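Local coordinates for 3-oxoacyl-(acyl-carrier protein) synthase II (Thermus thermophilus, PDB 1J3N), which probably catalyses the condensation of an acyl group with malonyl-acyl carrier protein in fatty acid chain elongation, at residues Glu20-Ala25 with Thr351-Tyr356; Leu83-Leu88 with Gly248-Ala253; Thr111-Ser116 with Thr193-Gly198; Arg218-Ser223 with Val307-Glu312. One frame throughout, in Å; residues are numbered along the deposited sequence.

In the fold
The four contacts are spread over a chain of the thiolase-type condensing fold. Contact 1 joins helix 19-28 to helix 343-357, from the two ends of the sequence. Along the chain the other three contacts lie inside the loop it closes. Contacts 1 and 2 are neighbours, with centres about 14 Å apart; Val-352 and Tyr-356 of contact 1 pack on Tyr-252 of contact 2. Contact 3 lies on the opposite side of the chain's centre, about 33 Å from contact 1 between centres, and reaches the second subunit. Contact 4, about 29 Å from contact 3 between centres, is a second link between the N-terminal and C-terminal family regions.

Contact 1 (Glu20-Ala25 with Thr351-Tyr356); sequences EAFHKA and TVQALY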
loop_
_atom_site.group_PDB
_atom_site.type_symbol
_atom_site.label_atom_id
_atom_site.label_comp_id
_atom_site.label_asym_id
_atom_site.label_seq_id
_atom_site.Cartn_x
_atom_site.Cartn_y
_atom_site.Cartn_z
ATOM N N GLU A 20 -14.158 -11.234 21.223
ATOM C CA GLU A 20 -14.831 -12.341 21.900
ATOM C C GLU A 20 -16.107 -12.772 21.171
ATOM O O GLU A 20 -16.336 -13.966 20.972
ATOM C CB GLU A 20 -15.143 -11.971 23.355
ATOM C CG GLU A 20 -15.756 -13.105 24.186
ATOM C CD GLU A 20 -14.947 -14.403 24.139
ATOM O OE1 GLU A 20 -13.717 -14.359 24.359
ATOM O OE2 GLU A 20 -15.544 -15.474 23.891
ATOM N N ALA A 21 -16.934 -11.810 20.768
ATOM C CA ALA A 21 -18.167 -12.131 20.048
ATOM C C ALA A 21 -17.839 -12.911 18.776
ATOM O O ALA A 21 -18.544 -13.853 18.409
ATOM C CB ALA A 21 -18.929 -10.849 19.688
ATOM N N PHE A 22 -16.763 -12.510 18.110
ATOM C CA PHE A 22 -16.322 -13.157 16.877
ATOM C C PHE A 22 -15.964 -14.616 17.141
ATOM O O PHE A 22 -16.361 -15.503 16.386
ATOM C CB PHE A 22 -15.115 -12.395 16.297
ATOM C CG PHE A 22 -14.516 -13.020 15.053
ATOM C CD1 PHE A 22 -15.325 -13.520 14.036
ATOM C CD2 PHE A 22 -13.139 -13.063 14.888
ATOM C CE1 PHE A 22 -14.766 -14.058 12.867
ATOM C CE2 PHE A 22 -12.570 -13.593 13.732
ATOM C CZ PHE A 22 -13.397 -14.095 12.713
ATOM N N HIS A 23 -15.232 -14.861 18.222
ATOM C CA HIS A 23 -14.811 -16.216 18.573
ATOM C C HIS A 23 -15.985 -17.138 18.913
ATOM O O HIS A 23 -16.064 -18.266 18.422
ATOM C CB HIS A 23 -13.816 -16.180 19.741
ATOM C CG HIS A 23 -13.158 -17.498 19.998
ATOM N ND1 HIS A 23 -13.557 -18.344 21.010
ATOM C CD2 HIS A 23 -12.188 -18.154 19.318
ATOM C CE1 HIS A 23 -12.864 -19.468 20.941
ATOM N NE2 HIS A 23 -12.027 -19.378 19.922
ATOM N N LYS A 24 -16.894 -16.658 19.754
ATOM C CA LYS A 24 -18.060 -17.445 20.120
ATOM C C LYS A 24 -18.888 -17.780 18.879
ATOM O O LYS A 24 -19.354 -18.906 18.718
ATOM C CB LYS A 24 -18.929 -16.680 21.124
ATOM C CG LYS A 24 -18.405 -16.694 22.549
ATOM C CD LYS A 24 -19.471 -16.188 23.521
ATOM C CE LYS A 24 -19.038 -16.354 24.968
ATOM N NZ LYS A 24 -20.139 -16.009 25.914
ATOM N N ALA A 25 -19.065 -16.792 18.005
ATOM C CA ALA A 25 -19.840 -16.963 16.776
ATOM C C ALA A 25 -19.224 -18.005 15.837
ATOM O O ALA A 25 -19.942 -18.724 15.129
ATOM C CB ALA A 25 -19.975 -15.622 16.059
ATOM N N THR A 351 -7.147 -17.123 13.484
ATOM C CA THR A 351 -6.019 -18.049 13.582
ATOM C C THR A 351 -5.312 -17.924 14.927
ATOM O O THR A 351 -4.891 -18.921 15.512
ATOM C CB THR A 351 -5.005 -17.811 12.439
ATOM O OG1 THR A 351 -5.679 -17.936 11.177
ATOM C CG2 THR A 351 -3.879 -18.832 12.503
ATOM N N VAL A 352 -5.179 -16.698 15.421
ATOM C CA VAL A 352 -4.548 -16.474 16.715
ATOM C C VAL A 352 -5.459 -17.001 17.825
ATOM O O VAL A 352 -4.976 -17.539 18.818
ATOM C CB VAL A 352 -4.269 -14.963 16.950
ATOM C CG1 VAL A 352 -3.933 -14.702 18.406
ATOM C CG2 VAL A 352 -3.124 -14.517 16.070
ATOM N N GLN A 353 -6.774 -16.854 17.641
ATOM C CA GLN A 353 -7.759 -17.313 18.626
ATOM C C GLN A 353 -7.781 -18.839 18.739
ATOM O O GLN A 353 -7.998 -19.380 19.822
ATOM C CB GLN A 353 -9.165 -16.813 18.270
ATOM C CG GLN A 353 -9.337 -15.296 18.336
ATOM C CD GLN A 353 -10.762 -14.846 18.047
ATOM O OE1 GLN A 353 -11.380 -15.286 17.076
ATOM N NE2 GLN A 353 -11.280 -13.943 18.880
ATOM N N ALA A 354 -7.566 -19.529 17.623
ATOM C CA ALA A 354 -7.552 -20.988 17.630
ATOM C C ALA A 354 -6.348 -21.516 18.419
ATOM O O ALA A 354 -6.449 -22.538 19.090
ATOM C CB ALA A 354 -7.516 -21.527 16.209
ATOM N N LEU A 355 -5.212 -20.827 18.326
ATOM C CA LEU A 355 -4.007 -21.238 19.049
ATOM C C LEU A 355 -4.160 -20.982 20.541
ATOM O O LEU A 355 -3.878 -21.846 21.373
ATOM C CB LEU A 355 -2.784 -20.465 18.547
ATOM C CG LEU A 355 -2.217 -20.761 17.156
ATOM C CD1 LEU A 355 -1.132 -19.749 16.833
ATOM C CD2 LEU A 355 -1.658 -22.167 17.114
ATOM N N TYR A 356 -4.597 -19.770 20.863
ATOM C CA TYR A 356 -4.806 -19.322 22.233
ATOM C C TYR A 356 -5.859 -20.146 22.996
ATOM O O TYR A 356 -5.636 -20.555 24.136
ATOM C CB TYR A 356 -5.223 -17.850 22.192
ATOM C CG TYR A 356 -5.437 -17.205 23.538
ATOM C CD1 TYR A 356 -4.357 -16.846 24.340
ATOM C CD2 TYR A 356 -6.723 -16.949 24.007
ATOM C CE1 TYR A 356 -4.550 -16.246 25.582
ATOM C CE2 TYR A 356 -6.932 -16.349 25.251
ATOM C CZ TYR A 356 -5.840 -16.000 26.033
ATOM O OH TYR A 356 -6.040 -15.415 27.267
#
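Gln-353 pushes its side chain between helices 343-357 and 19-28 and overlaps His-23. CG lies opposite the carbonyl carbon (chi1 -65°), and the chain beyond it is extended. This carries the amide past the imidazole to the backbone of the other helix. The two side chains lie alongside, running opposite ways. His-23 CD2 rests on Gln-353 CB at 3.5 Å, while Gln-353 NE2 lies 3.5 Å from His-23 CB. The ring and amide planes are steeply turned, 79° apart, and Gln-353 OE1 sits at the imidazole edge, in its plane. Phe-22 meets the same oxygen more obliquely, with CD2 3.6 Å from Gln-353 OE1.

No hydrogen bond joins the two segments directly. The buried amide is satisfied next door: OE1 accepts from Gln-26 NE2, and NE2 donates to Gln-19 O. One end accepts and the other donates, which fixes the rotation of the amide.

In this thiolase-type fold the contact joins a helix of the N-terminal half to one of the C-terminal half. A strand flanks it: Phe-22 also packs on Ala-11 and Thr-13, and Gln-353 on Leu-9, all of strand 4-13. The ring of His-23 also meets that of His-357, their planes inclined by about 35°.

Contact 2 (Leu83-Leu88 with Gly248-Ala253); sequences LEDAGL and GARIYA
Asp-85 lies in the last turn of helix 70-86, where Gly-87 leaves the helix in a Schellman motif (phi 72°), and it faces Arg-250 and Tyr-252 in the irregular run before strand 253-262. The Tyr-252 hydroxyl donates at 2.6 Å to Asp-85 OD2, which accepts with its syn lone pair. The two side chains meet from the two sides, and carboxylate and ring are nearly coplanar, 9° apart. Arg-250 works on the backbone instead. Its NH2 donates to Asp-85 O at 3.1 Å, in the carbonyl plane and almost in the guanidinium plane. NH1 adds a weak bond to the same oxygen. Arg-250 bends at chi2 and chi3. Its CD lies over the Tyr-252 ring face near the rim, and the guanidinium sits above the hydroxyl-bearing end, with Tyr-252 CZ 3.1 Å from its plane, under its centre.

In this thiolase-type fold the contact ties a helix end to the run leading into strand 253-262, where Tyr-252 and Ala-253 form backbone hydrogen bonds with Val-6 of strand 4-13. A positive group at this helix end is likely to suit its partial negative charge. A looser salt bridge runs from Arg-250 NH2 to Asp-85 OD1 at 3.5 Å. With an alanine in place of Asp-85, the Tyr-252 hydroxyl would probably lose its acceptor and Arg-250 its carboxylate mate. The carboxylate has further partners: OD2 accepts from Leu-9 N, and OD1 from Gln-19 NE2.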
loop_
_atom_site.group_PDB
_atom_site.type_symbol
_atom_site.label_atom_id
_atom_site.label_comp_id
_atom_site.label_asym_id
_atom_site.label_seq_id
_atom_site.Cartn_x
_atom_site.Cartn_y
_atom_site.Cartn_z
ATOM N N LEU A 83 -7.000 -1.793 21.016
ATOM C CA LEU A 83 -6.315 -1.179 22.142
ATOM C C LEU A 83 -6.988 -1.569 23.447
ATOM O O LEU A 83 -6.316 -1.854 24.439
ATOM C CB LEU A 83 -6.319 0.339 21.998
ATOM C CG LEU A 83 -5.390 0.923 20.938
ATOM C CD1 LEU A 83 -5.612 2.430 20.866
ATOM C CD2 LEU A 83 -3.936 0.609 21.302
ATOM N N GLU A 84 -8.320 -1.598 23.441
ATOM C CA GLU A 84 -9.074 -1.961 24.636
ATOM C C GLU A 84 -8.780 -3.400 25.040
ATOM O O GLU A 84 -8.568 -3.693 26.221
ATOM C CB GLU A 84 -10.583 -1.762 24.394
ATOM C CG GLU A 84 -11.093 -0.382 24.833
ATOM C CD GLU A 84 -12.429 0.006 24.220
ATOM O OE1 GLU A 84 -13.267 -0.886 23.977
ATOM O OE2 GLU A 84 -12.647 1.218 23.996
ATOM N N ASP A 85 -8.766 -4.289 24.051
ATOM C CA ASP A 85 -8.502 -5.708 24.269
ATOM C C ASP A 85 -7.072 -5.952 24.744
ATOM O O ASP A 85 -6.795 -6.953 25.399
ATOM C CB ASP A 85 -8.751 -6.495 22.973
ATOM C CG ASP A 85 -8.589 -8.002 23.157
ATOM O OD1 ASP A 85 -9.400 -8.613 23.894
ATOM O OD2 ASP A 85 -7.646 -8.572 22.561
ATOM N N ALA A 86 -6.171 -5.033 24.414
ATOM C CA ALA A 86 -4.765 -5.163 24.796
ATOM C C ALA A 86 -4.487 -4.545 26.167
ATOM O O ALA A 86 -3.406 -4.723 26.729
ATOM C CB ALA A 86 -3.878 -4.515 23.737
ATOM N N GLY A 87 -5.470 -3.820 26.698
ATOM C CA GLY A 87 -5.317 -3.195 27.997
ATOM C C GLY A 87 -4.366 -2.016 27.971
ATOM O O GLY A 87 -3.648 -1.758 28.941
ATOM N N LEU A 88 -4.365 -1.290 26.861
ATOM C CA LEU A 88 -3.489 -0.137 26.707
ATOM C C LEU A 88 -4.234 1.190 26.711
ATOM O O LEU A 88 -5.461 1.244 26.616
ATOM C CB LEU A 88 -2.711 -0.233 25.394
ATOM C CG LEU A 88 -1.646 -1.307 25.203
ATOM C CD1 LEU A 88 -1.357 -1.454 23.719
ATOM C CD2 LEU A 88 -0.392 -0.942 25.966
ATOM N N GLY A 248 3.326 -6.753 31.684
ATOM C CA GLY A 248 2.480 -7.856 32.105
ATOM C C GLY A 248 1.311 -8.186 31.190
ATOM O O GLY A 248 0.277 -8.681 31.653
ATOM N N ALA A 249 1.490 -7.947 29.892
ATOM C CA ALA A 249 0.453 -8.178 28.892
ATOM C C ALA A 249 0.005 -9.620 28.677
ATOM O O ALA A 249 0.768 -10.566 28.845
ATOM C CB ALA A 249 0.901 -7.600 27.561
ATOM N N ARG A 250 -1.255 -9.776 28.297
ATOM C CA ARG A 250 -1.784 -11.097 28.007
ATOM C C ARG A 250 -1.349 -11.326 26.568
ATOM O O ARG A 250 -1.653 -10.519 25.687
ATOM C CB ARG A 250 -3.313 -11.107 28.111
ATOM C CG ARG A 250 -3.945 -12.463 27.799
ATOM C CD ARG A 250 -4.573 -12.518 26.410
ATOM N NE ARG A 250 -5.832 -11.778 26.370
ATOM C CZ ARG A 250 -5.933 -10.469 26.162
ATOM N NH1 ARG A 250 -4.847 -9.734 25.959
ATOM N NH2 ARG A 250 -7.127 -9.888 26.181
ATOM N N ILE A 251 -0.615 -12.405 26.332
ATOM C CA ILE A 251 -0.134 -12.711 24.992
ATOM C C ILE A 251 -0.962 -13.834 24.372
ATOM O O ILE A 251 -1.084 -14.921 24.940
ATOM C CB ILE A 251 1.357 -13.096 25.042
ATOM C CG1 ILE A 251 2.169 -11.887 25.506
ATOM C CG2 ILE A 251 1.830 -13.594 23.691
ATOM C CD1 ILE A 251 3.616 -12.197 25.799
ATOM N N TYR A 252 -1.538 -13.555 23.208
ATOM C CA TYR A 252 -2.371 -14.524 22.512
ATOM C C TYR A 252 -1.544 -15.554 21.760
ATOM O O TYR A 252 -1.913 -16.731 21.686
ATOM C CB TYR A 252 -3.286 -13.807 21.529
ATOM C CG TYR A 252 -4.402 -13.034 22.177
ATOM C CD1 TYR A 252 -5.449 -13.698 22.821
ATOM C CD2 TYR A 252 -4.450 -11.646 22.095
ATOM C CE1 TYR A 252 -6.524 -12.994 23.356
ATOM C CE2 TYR A 252 -5.516 -10.933 22.627
ATOM C CZ TYR A 252 -6.551 -11.613 23.250
ATOM O OH TYR A 252 -7.630 -10.911 23.737
ATOM N N ALA A 253 -0.434 -15.096 21.198
ATOM C CA ALA A 253 0.463 -15.953 20.434
ATOM C C ALA A 253 1.639 -15.133 19.926
ATOM O O ALA A 253 1.724 -13.923 20.156
ATOM C CB ALA A 253 -0.277 -16.561 19.249
#

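Contact 3 (Thr111-Ser116 with Thr193-Gly198); sequences TWEAQS and TPMAIG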
loop_
_atom_site.group_PDB
_atom_site.type_symbol
_atom_site.label_atom_id
_atom_site.label_comp_id
_atom_site.label_asym_id
_atom_site.label_seq_id
_atom_site.Cartn_x
_atom_site.Cartn_y
_atom_site.Cartn_z
ATOM N N THR A 111 -17.642 6.851 -0.973
ATOM C CA THR A 111 -17.258 8.216 -1.309
ATOM C C THR A 111 -17.056 8.353 -2.811
ATOM O O THR A 111 -17.424 9.366 -3.413
ATOM C CB THR A 111 -15.959 8.626 -0.565
ATOM O OG1 THR A 111 -16.213 8.670 0.843
ATOM C CG2 THR A 111 -15.479 9.999 -1.032
ATOM N N TRP A 112 -16.477 7.326 -3.422
ATOM C CA TRP A 112 -16.250 7.346 -4.858
ATOM C C TRP A 112 -17.573 7.471 -5.613
ATOM O O TRP A 112 -17.669 8.216 -6.588
ATOM C CB TRP A 112 -15.519 6.075 -5.309
ATOM C CG TRP A 112 -14.016 6.210 -5.375
ATOM C CD1 TRP A 112 -13.095 5.609 -4.561
ATOM C CD2 TRP A 112 -13.267 6.940 -6.357
ATOM N NE1 TRP A 112 -11.817 5.915 -4.982
ATOM C CE2 TRP A 112 -11.896 6.731 -6.081
ATOM C CE3 TRP A 112 -13.624 7.750 -7.442
ATOM C CZ2 TRP A 112 -10.876 7.300 -6.860
ATOM C CZ3 TRP A 112 -12.609 8.320 -8.218
ATOM C CH2 TRP A 112 -11.252 8.089 -7.919
ATOM N N GLU A 113 -18.595 6.744 -5.164
ATOM C CA GLU A 113 -19.900 6.798 -5.827
ATOM C C GLU A 113 -20.592 8.133 -5.594
ATOM O O GLU A 113 -21.170 8.706 -6.515
ATOM C CB GLU A 113 -20.807 5.670 -5.330
ATOM C CG GLU A 113 -20.299 4.272 -5.665
ATOM C CD GLU A 113 -21.329 3.194 -5.385
ATOM O OE1 GLU A 113 -21.006 1.999 -5.555
ATOM O OE2 GLU A 113 -22.465 3.542 -4.997
ATOM N N ALA A 114 -20.525 8.626 -4.362
ATOM C CA ALA A 114 -21.159 9.892 -4.010
ATOM C C ALA A 114 -20.550 11.078 -4.760
ATOM O O ALA A 114 -21.267 11.866 -5.368
ATOM C CB ALA A 114 -21.067 10.122 -2.503
ATOM N N GLN A 115 -19.226 11.192 -4.729
ATOM C CA GLN A 115 -18.552 12.295 -5.397
ATOM C C GLN A 115 -18.524 12.182 -6.919
ATOM O O GLN A 115 -18.620 13.191 -7.618
ATOM C CB GLN A 115 -17.133 12.457 -4.836
ATOM C CG GLN A 115 -17.120 12.900 -3.378
ATOM C CD GLN A 115 -17.899 14.189 -3.153
ATOM O OE1 GLN A 115 -17.686 15.183 -3.848
ATOM N NE2 GLN A 115 -18.800 14.178 -2.170
ATOM N N SER A 116 -18.391 10.972 -7.447
ATOM C CA SER A 116 -18.396 10.824 -8.896
ATOM C C SER A 116 -19.767 11.280 -9.398
ATOM O O SER A 116 -19.900 11.773 -10.518
ATOM C CB SER A 116 -18.142 9.366 -9.298
ATOM O OG SER A 116 -19.264 8.558 -9.013
ATOM N N THR A 193 -21.338 -1.956 -1.972
ATOM C CA THR A 193 -21.989 -0.864 -2.678
ATOM C C THR A 193 -22.471 -1.355 -4.044
ATOM O O THR A 193 -22.034 -2.402 -4.539
ATOM C CB THR A 193 -21.029 0.351 -2.849
ATOM O OG1 THR A 193 -20.016 0.046 -3.816
ATOM C CG2 THR A 193 -20.366 0.688 -1.532
ATOM N N PRO A 194 -23.394 -0.613 -4.665
ATOM C CA PRO A 194 -23.929 -0.998 -5.978
ATOM C C PRO A 194 -22.847 -1.231 -7.024
ATOM O O PRO A 194 -22.849 -2.246 -7.732
ATOM C CB PRO A 194 -24.826 0.182 -6.350
ATOM C CG PRO A 194 -25.257 0.731 -5.019
ATOM C CD PRO A 194 -24.020 0.628 -4.172
ATOM N N MET A 195 -21.915 -0.286 -7.109
ATOM C CA MET A 195 -20.841 -0.358 -8.092
ATOM C C MET A 195 -19.807 -1.453 -7.881
ATOM O O MET A 195 -19.286 -1.996 -8.848
ATOM C CB MET A 195 -20.134 0.997 -8.192
ATOM C CG MET A 195 -18.951 1.015 -9.147
ATOM S SD MET A 195 -18.402 2.699 -9.475
ATOM C CE MET A 195 -17.735 2.506 -11.109
ATOM N N ALA A 196 -19.499 -1.771 -6.631
ATOM C CA ALA A 196 -18.503 -2.804 -6.337
ATOM C C ALA A 196 -19.070 -4.209 -6.505
ATOM O O ALA A 196 -18.433 -5.077 -7.099
ATOM C CB ALA A 196 -17.971 -2.628 -4.930
ATOM N N ILE A 197 -20.259 -4.444 -5.966
ATOM C CA ILE A 197 -20.867 -5.754 -6.104
ATOM C C ILE A 197 -21.230 -5.933 -7.571
ATOM O O ILE A 197 -21.179 -7.039 -8.108
ATOM C CB ILE A 197 -22.116 -5.891 -5.206
ATOM C CG1 ILE A 197 -21.682 -5.836 -3.735
ATOM C CG2 ILE A 197 -22.844 -7.207 -5.507
ATOM C CD1 ILE A 197 -22.774 -6.115 -2.733
ATOM N N GLY A 198 -21.581 -4.831 -8.222
ATOM C CA GLY A 198 -21.919 -4.897 -9.632
ATOM C C GLY A 198 -20.697 -5.305 -10.437
ATOM O O GLY A 198 -20.769 -6.179 -11.304
#
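Glu-113 is the centre of this contact. With CG anti to the carbonyl carbon (chi1 -64°) and the chain extended, the carboxylate is carried across to the start of helix 194-202. The short segments of the two helices approach to 10.8 Å, with directions 120° apart. One oxygen does most of the bonding. OE1 accepts from Met-195 N at 2.9 Å, on the syn side but 34° out of the carboxylate plane. It also accepts from Thr-193 OG1 at 2.8 Å, well off the plane on the opposite face. The buried oxygen is thus gripped by two donors.

Met-195 gives the next largest share of the surface. Its CB lies tightly against Glu-113 OE1, at 3.0 Å, while the rest of its chain leads away. Pro-194 is next, its CD 3.4 Å from the other carboxylate oxygen, Glu-113 OE2. Thr-193 is the N-cap residue of the helix. Its OG1 accepts a weak bond from Ala-196 N while donating to Glu-113. The negative carboxylate beside this helix start is likely to be favourable, because the N-terminal end of a helix carries partial positive charge.

The contact lies at the dimer interface. Trp-112 stacks on Trp-112 of the second subunit, and Pro-194 packs on Phe-119 of that subunit. Within the chain, Thr-193 and Met-195 also touch Met-109 on helix 109-122, and helix 131-135 lies against the same helix through Thr-111 and Trp-112.

Contact 4 (Arg218-Ser223 with Val307-Glu312); sequences RPFTLS and VGDRAE
Asp-309 on helix 306-324 accepts from the backbone N of Phe-220, and so holds a type II beta turn of Arg-218 to Thr-221 against the helix. The bond to OD2 is 2.7 Å and uses the anti lone pair. Asp-309 CG is anti to the carbonyl carbon (chi1 -79°), which brings OD2 to the turn. The same oxygen touches Pro-219 CA at 3.1 Å and lies over one face of the Phe-220 ring. Phe-220 occupies the third turn position with a positive phi of 74°.

The next shell holds both partners in place. Asp-309 OD1 accepts from Ser-304 N and Thr-305 N, just before its own helix. On the turn, Thr-221 OG1 donates to Arg-218 O at 2.6 Å. Arg-218 forms a salt bridge with Asp-368. A leucine at Asp-309 is likely to leave the Phe-220 amide and two loop amides without acceptors and the turn less firmly tied.

The loop before the helix is, in related condensing enzymes, part of the active-site surroundings. Further along the helix, Glu-312 OE2 accepts from His-301 N in that loop. Beside the turn, the carbonyl oxygen Asp-309 O meets the Phe-220 ring edge in its plane, 3.8 Å from CE1.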
loop_
_atom_site.group_PDB
_atom_site.type_symbol
_atom_site.label_atom_id
_atom_site.label_comp_id
_atom_site.label_asym_id
_atom_site.label_seq_id
_atom_site.Cartn_x
_atom_site.Cartn_y
_atom_site.Cartn_z
ATOM N N ARG A 218 -19.506 -21.686 0.361
ATOM C CA ARG A 218 -19.283 -23.083 0.726
ATOM C C ARG A 218 -17.973 -23.606 0.125
ATOM O O ARG A 218 -17.982 -24.423 -0.799
ATOM C CB ARG A 218 -20.471 -23.911 0.216
ATOM C CG ARG A 218 -20.722 -23.751 -1.289
ATOM C CD ARG A 218 -22.041 -24.389 -1.727
ATOM N NE ARG A 218 -22.261 -25.690 -1.100
ATOM C CZ ARG A 218 -22.989 -25.872 -0.003
ATOM N NH1 ARG A 218 -23.574 -24.838 0.586
ATOM N NH2 ARG A 218 -23.123 -27.085 0.510
ATOM N N PRO A 219 -16.829 -23.152 0.659
ATOM C CA PRO A 219 -15.516 -23.577 0.160
ATOM C C PRO A 219 -15.236 -25.067 0.265
ATOM O O PRO A 219 -15.608 -25.722 1.240
ATOM C CB PRO A 219 -14.544 -22.737 0.986
ATOM C CG PRO A 219 -15.277 -22.569 2.287
ATOM C CD PRO A 219 -16.691 -22.284 1.843
ATOM N N PHE A 220 -14.575 -25.585 -0.765
ATOM C CA PHE A 220 -14.198 -26.988 -0.857
ATOM C C PHE A 220 -15.361 -27.926 -1.165
ATOM O O PHE A 220 -15.171 -29.136 -1.238
ATOM C CB PHE A 220 -13.481 -27.426 0.425
ATOM C CG PHE A 220 -12.366 -26.496 0.837
ATOM C CD1 PHE A 220 -11.329 -26.196 -0.046
ATOM C CD2 PHE A 220 -12.380 -25.878 2.083
ATOM C CE1 PHE A 220 -10.325 -25.290 0.306
ATOM C CE2 PHE A 220 -11.377 -24.969 2.446
ATOM C CZ PHE A 220 -10.354 -24.676 1.556
ATOM N N THR A 221 -16.565 -27.384 -1.348
ATOM C CA THR A 221 -17.703 -28.235 -1.675
ATOM C C THR A 221 -17.806 -28.363 -3.192
ATOM O O THR A 221 -17.299 -27.520 -3.935
ATOM C CB THR A 221 -19.038 -27.674 -1.161
ATOM O OG1 THR A 221 -19.300 -26.418 -1.796
ATOM C CG2 THR A 221 -19.011 -27.512 0.352
ATOM N N LEU A 222 -18.467 -29.420 -3.645
ATOM C CA LEU A 222 -18.640 -29.669 -5.070
ATOM C C LEU A 222 -19.515 -28.614 -5.743
ATOM O O LEU A 222 -19.397 -28.383 -6.942
ATOM C CB LEU A 222 -19.257 -31.051 -5.274
ATOM C CG LEU A 222 -18.364 -32.257 -4.962
ATOM C CD1 LEU A 222 -19.221 -33.489 -4.689
ATOM C CD2 LEU A 222 -17.415 -32.497 -6.133
ATOM N N SER A 223 -20.386 -27.973 -4.968
ATOM C CA SER A 223 -21.293 -26.958 -5.505
ATOM C C SER A 223 -20.835 -25.506 -5.332
ATOM O O SER A 223 -21.622 -24.579 -5.550
ATOM C CB SER A 223 -22.683 -27.129 -4.885
ATOM O OG SER A 223 -22.617 -27.122 -3.467
ATOM N N VAL A 307 -11.515 -23.007 -9.231
ATOM C CA VAL A 307 -10.062 -22.975 -9.457
ATOM C C VAL A 307 -9.238 -22.609 -8.226
ATOM O O VAL A 307 -8.225 -23.249 -7.931
ATOM C CB VAL A 307 -9.702 -21.988 -10.593
ATOM C CG1 VAL A 307 -8.194 -21.983 -10.826
ATOM C CG2 VAL A 307 -10.428 -22.378 -11.865
ATOM N N GLY A 308 -9.669 -21.572 -7.516
ATOM C CA GLY A 308 -8.947 -21.140 -6.329
ATOM C C GLY A 308 -8.896 -22.158 -5.196
ATOM O O GLY A 308 -7.822 -22.492 -4.706
ATOM N N ASP A 309 -10.053 -22.646 -4.766
ATOM C CA ASP A 309 -10.104 -23.626 -3.682
ATOM C C ASP A 309 -9.220 -24.846 -3.978
ATOM O O ASP A 309 -8.627 -25.419 -3.070
ATOM C CB ASP A 309 -11.552 -24.067 -3.433
ATOM C CG ASP A 309 -12.344 -23.050 -2.623
ATOM O OD1 ASP A 309 -12.003 -21.843 -2.667
ATOM O OD2 ASP A 309 -13.318 -23.455 -1.952
ATOM N N ARG A 310 -9.119 -25.227 -5.248
ATOM C CA ARG A 310 -8.295 -26.372 -5.647
ATOM C C ARG A 310 -6.802 -26.030 -5.703
ATOM O O ARG A 310 -5.949 -26.834 -5.306
ATOM C CB ARG A 310 -8.747 -26.885 -7.015
ATOM C CG ARG A 310 -7.882 -28.003 -7.591
ATOM C CD ARG A 310 -8.525 -28.583 -8.849
ATOM N NE ARG A 310 -7.746 -29.679 -9.415
ATOM C CZ ARG A 310 -6.861 -29.530 -10.394
ATOM N NH1 ARG A 310 -6.650 -28.331 -10.919
ATOM N NH2 ARG A 310 -6.182 -30.579 -10.845
ATOM N N ALA A 311 -6.488 -24.842 -6.208
ATOM C CA ALA A 311 -5.099 -24.405 -6.305
ATOM C C ALA A 311 -4.458 -24.394 -4.927
ATOM O O ALA A 311 -3.276 -24.722 -4.778
ATOM C CB ALA A 311 -5.030 -23.017 -6.927
ATOM N N GLU A 312 -5.242 -24.002 -3.923
ATOM C CA GLU A 312 -4.758 -23.951 -2.547
ATOM C C GLU A 312 -4.465 -25.357 -2.023
ATOM O O GLU A 312 -3.376 -25.625 -1.525
ATOM C CB GLU A 312 -5.786 -23.239 -1.646
ATOM C CG GLU A 312 -5.408 -23.198 -0.165
ATOM C CD GLU A 312 -6.008 -22.010 0.591
ATOM O OE1 GLU A 312 -7.145 -21.594 0.272
ATOM O OE2 GLU A 312 -5.341 -21.503 1.516
#